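Local coordinates for DUF3809 domain-containing protein (Deinococcus radiodurans, PDB 3NQN), which is of unknown function but binds calcium ions and belongs to a family grouped with the Bet v 1-like proteins, at residues L12-G17 with L22-E27. Numbering follows the deposited sequence.
Sequences LRHPHG and LAFVRE
His14 and Phe24 form a buried, offset edge-to-face aromatic pair where strand 5-13, outermost in the sheet of this chain, turns into helix 18-26; the imidazole edge is directed toward the phenyl face, with ring centroids 5.6 Å apart and planes at 77°. The closest approach is slightly to one side of the phenyl ring, His14 CD2 lying 3.8 Å from Phe24 CB. In both residues CG stands anti to the backbone N (chi1 -167° in His14), which turns each ring toward the other segment. Histidine suits its place because its far edge does polar work: ND1 accepts the backbone N-H of His16, with ND1 to N 3.0 Å, almost exactly in the ring plane, which should fix the ring's rotation. With an alanine in place of His14, the His16 N-H would probably lose its acceptor and Phe24 the flat edge that packs against its CB. Phenylalanine supplies a broad apolar surface, which also packs on Met105 of the neighbouring strand and, like His14, on Leu155 of the C-terminal tail. His14 to Gly17 make a type I beta turn, and Gly17, at the N-cap position, has a positive phi that suits glycine: a strand-turn-helix connection, consistent with the beta-to-helix start of Bet v 1-like folds.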
loop_
_atom_site.group_PDB
_atom_site.type_symbol
_atom_site.label_atom_id
_atom_site.label_comp_id
_atom_site.label_asym_id
_atom_site.label_seq_id
_atom_site.Cartn_x
_atom_site.Cartn_y
_atom_site.Cartn_z
ATOM N N LEU A 12 32.710 8.593 2.544
ATOM C CA LEU A 12 32.841 8.062 3.914
ATOM C C LEU A 12 33.978 7.079 3.923
ATOM O O LEU A 12 34.150 6.330 2.969
ATOM C CB LEU A 12 31.600 7.265 4.327
ATOM C CG LEU A 12 30.278 7.947 4.552
ATOM C CD1 LEU A 12 29.221 6.881 4.863
ATOM C CD2 LEU A 12 30.397 8.960 5.701
ATOM N N ARG A 13 34.712 7.024 5.024
ATOM C CA ARG A 13 35.798 6.075 5.162
ATOM C C ARG A 13 35.351 4.847 5.949
ATOM O O ARG A 13 34.740 4.965 7.010
ATOM C CB ARG A 13 36.998 6.729 5.850
ATOM C CG ARG A 13 38.157 5.768 6.123
ATOM C CD ARG A 13 39.484 6.479 6.005
ATOM N NE ARG A 13 40.596 5.678 6.497
ATOM C CZ ARG A 13 41.817 5.721 5.983
ATOM N NH1 ARG A 13 42.054 6.467 4.915
ATOM N NH2 ARG A 13 42.788 4.975 6.498
ATOM N N HIS A 14 35.627 3.666 5.415
ATOM C CA HIS A 14 35.327 2.448 6.148
ATOM C C HIS A 14 36.520 2.231 7.083
ATOM O O HIS A 14 37.637 2.161 6.624
ATOM C CB HIS A 14 35.172 1.246 5.199
ATOM C CG HIS A 14 34.576 0.039 5.853
ATOM N ND1 HIS A 14 35.203 -0.642 6.877
ATOM C CD2 HIS A 14 33.412 -0.611 5.629
ATOM C CE1 HIS A 14 34.442 -1.648 7.262
ATOM N NE2 HIS A 14 33.354 -1.656 6.519
ATOM N N PRO A 15 36.279 2.144 8.395
ATOM C CA PRO A 15 37.369 1.958 9.376
ATOM C C PRO A 15 38.231 0.694 9.207
ATOM O O PRO A 15 39.328 0.641 9.746
ATOM C CB PRO A 15 36.628 1.885 10.724
ATOM C CG PRO A 15 35.296 2.459 10.479
ATOM C CD PRO A 15 34.959 2.203 9.046
ATOM N N HIS A 16 37.735 -0.317 8.488
ATOM C CA HIS A 16 38.475 -1.578 8.346
ATOM C C HIS A 16 39.276 -1.726 7.029
ATOM O O HIS A 16 39.849 -2.788 6.767
ATOM C CB HIS A 16 37.532 -2.774 8.528
ATOM C CG HIS A 16 36.910 -2.856 9.893
ATOM N ND1 HIS A 16 35.800 -3.631 10.159
ATOM C CD2 HIS A 16 37.219 -2.231 11.057
ATOM C CE1 HIS A 16 35.476 -3.511 11.437
ATOM N NE2 HIS A 16 36.311 -2.658 12.002
ATOM N N GLY A 17 39.307 -0.680 6.197
ATOM C CA GLY A 17 40.140 -0.706 4.985
ATOM C C GLY A 17 39.404 -1.101 3.721
ATOM O O GLY A 17 38.183 -1.269 3.728
ATOM N N LEU A 22 34.819 -2.674 0.074
ATOM C CA LEU A 22 34.267 -3.360 -1.120
ATOM C C LEU A 22 33.133 -4.303 -0.736
ATOM O O LEU A 22 32.090 -4.312 -1.376
ATOM C CB LEU A 22 35.355 -4.161 -1.839
ATOM C CG LEU A 22 36.112 -3.525 -2.975
ATOM C CD1 LEU A 22 37.273 -4.445 -3.405
ATOM C CD2 LEU A 22 35.174 -3.259 -4.145
ATOM N N ALA A 23 33.346 -5.109 0.318
ATOM C CA ALA A 23 32.340 -6.054 0.778
ATOM C C ALA A 23 31.086 -5.342 1.265
ATOM O O ALA A 23 29.963 -5.790 1.022
ATOM C CB ALA A 23 32.911 -6.950 1.901
ATOM N N PHE A 24 31.289 -4.247 1.977
ATOM C CA PHE A 24 30.197 -3.439 2.535
ATOM C C PHE A 24 29.292 -2.850 1.430
ATOM O O PHE A 24 28.072 -2.976 1.484
ATOM C CB PHE A 24 30.814 -2.318 3.389
ATOM C CG PHE A 24 29.822 -1.354 3.964
ATOM C CD1 PHE A 24 29.217 -1.604 5.173
ATOM C CD2 PHE A 24 29.582 -0.145 3.346
ATOM C CE1 PHE A 24 28.338 -0.690 5.725
ATOM C CE2 PHE A 24 28.705 0.776 3.901
ATOM C CZ PHE A 24 28.085 0.492 5.085
ATOM N N VAL A 25 29.893 -2.236 0.423
ATOM C CA VAL A 25 29.103 -1.610 -0.651
ATOM C C VAL A 25 28.448 -2.627 -1.567
ATOM O O VAL A 25 27.473 -2.301 -2.260
ATOM C CB VAL A 25 29.938 -0.577 -1.505
ATOM C CG1 VAL A 25 30.457 0.588 -0.601
ATOM C CG2 VAL A 25 31.063 -1.261 -2.229
ATOM N N ARG A 26 28.962 -3.853 -1.578
ATOM C CA ARG A 26 28.432 -4.892 -2.472
ATOM C C ARG A 26 27.295 -5.684 -1.874
ATOM O O ARG A 26 26.637 -6.442 -2.597
ATOM C CB ARG A 26 29.535 -5.838 -2.921
ATOM C CG ARG A 26 30.475 -5.213 -3.933
ATOM C CD ARG A 26 31.673 -6.052 -4.176
ATOM N NE ARG A 26 32.404 -5.608 -5.355
ATOM C CZ ARG A 26 33.632 -6.007 -5.672
ATOM N NH1 ARG A 26 34.286 -6.861 -4.894
ATOM N NH2 ARG A 26 34.209 -5.555 -6.774
ATOM N N GLU A 27 27.068 -5.543 -0.561
ATOM C CA GLU A 27 25.974 -6.245 0.097
ATOM C C GLU A 27 24.966 -5.233 0.648
ATOM O O GLU A 27 25.243 -4.540 1.632
ATOM C CB GLU A 27 26.497 -7.163 1.208
ATOM C CG GLU A 27 25.432 -8.116 1.738
ATOM C CD GLU A 27 25.986 -9.205 2.635
ATOM O OE1 GLU A 27 27.219 -9.247 2.850
ATOM O OE2 GLU A 27 25.178 -10.023 3.127
#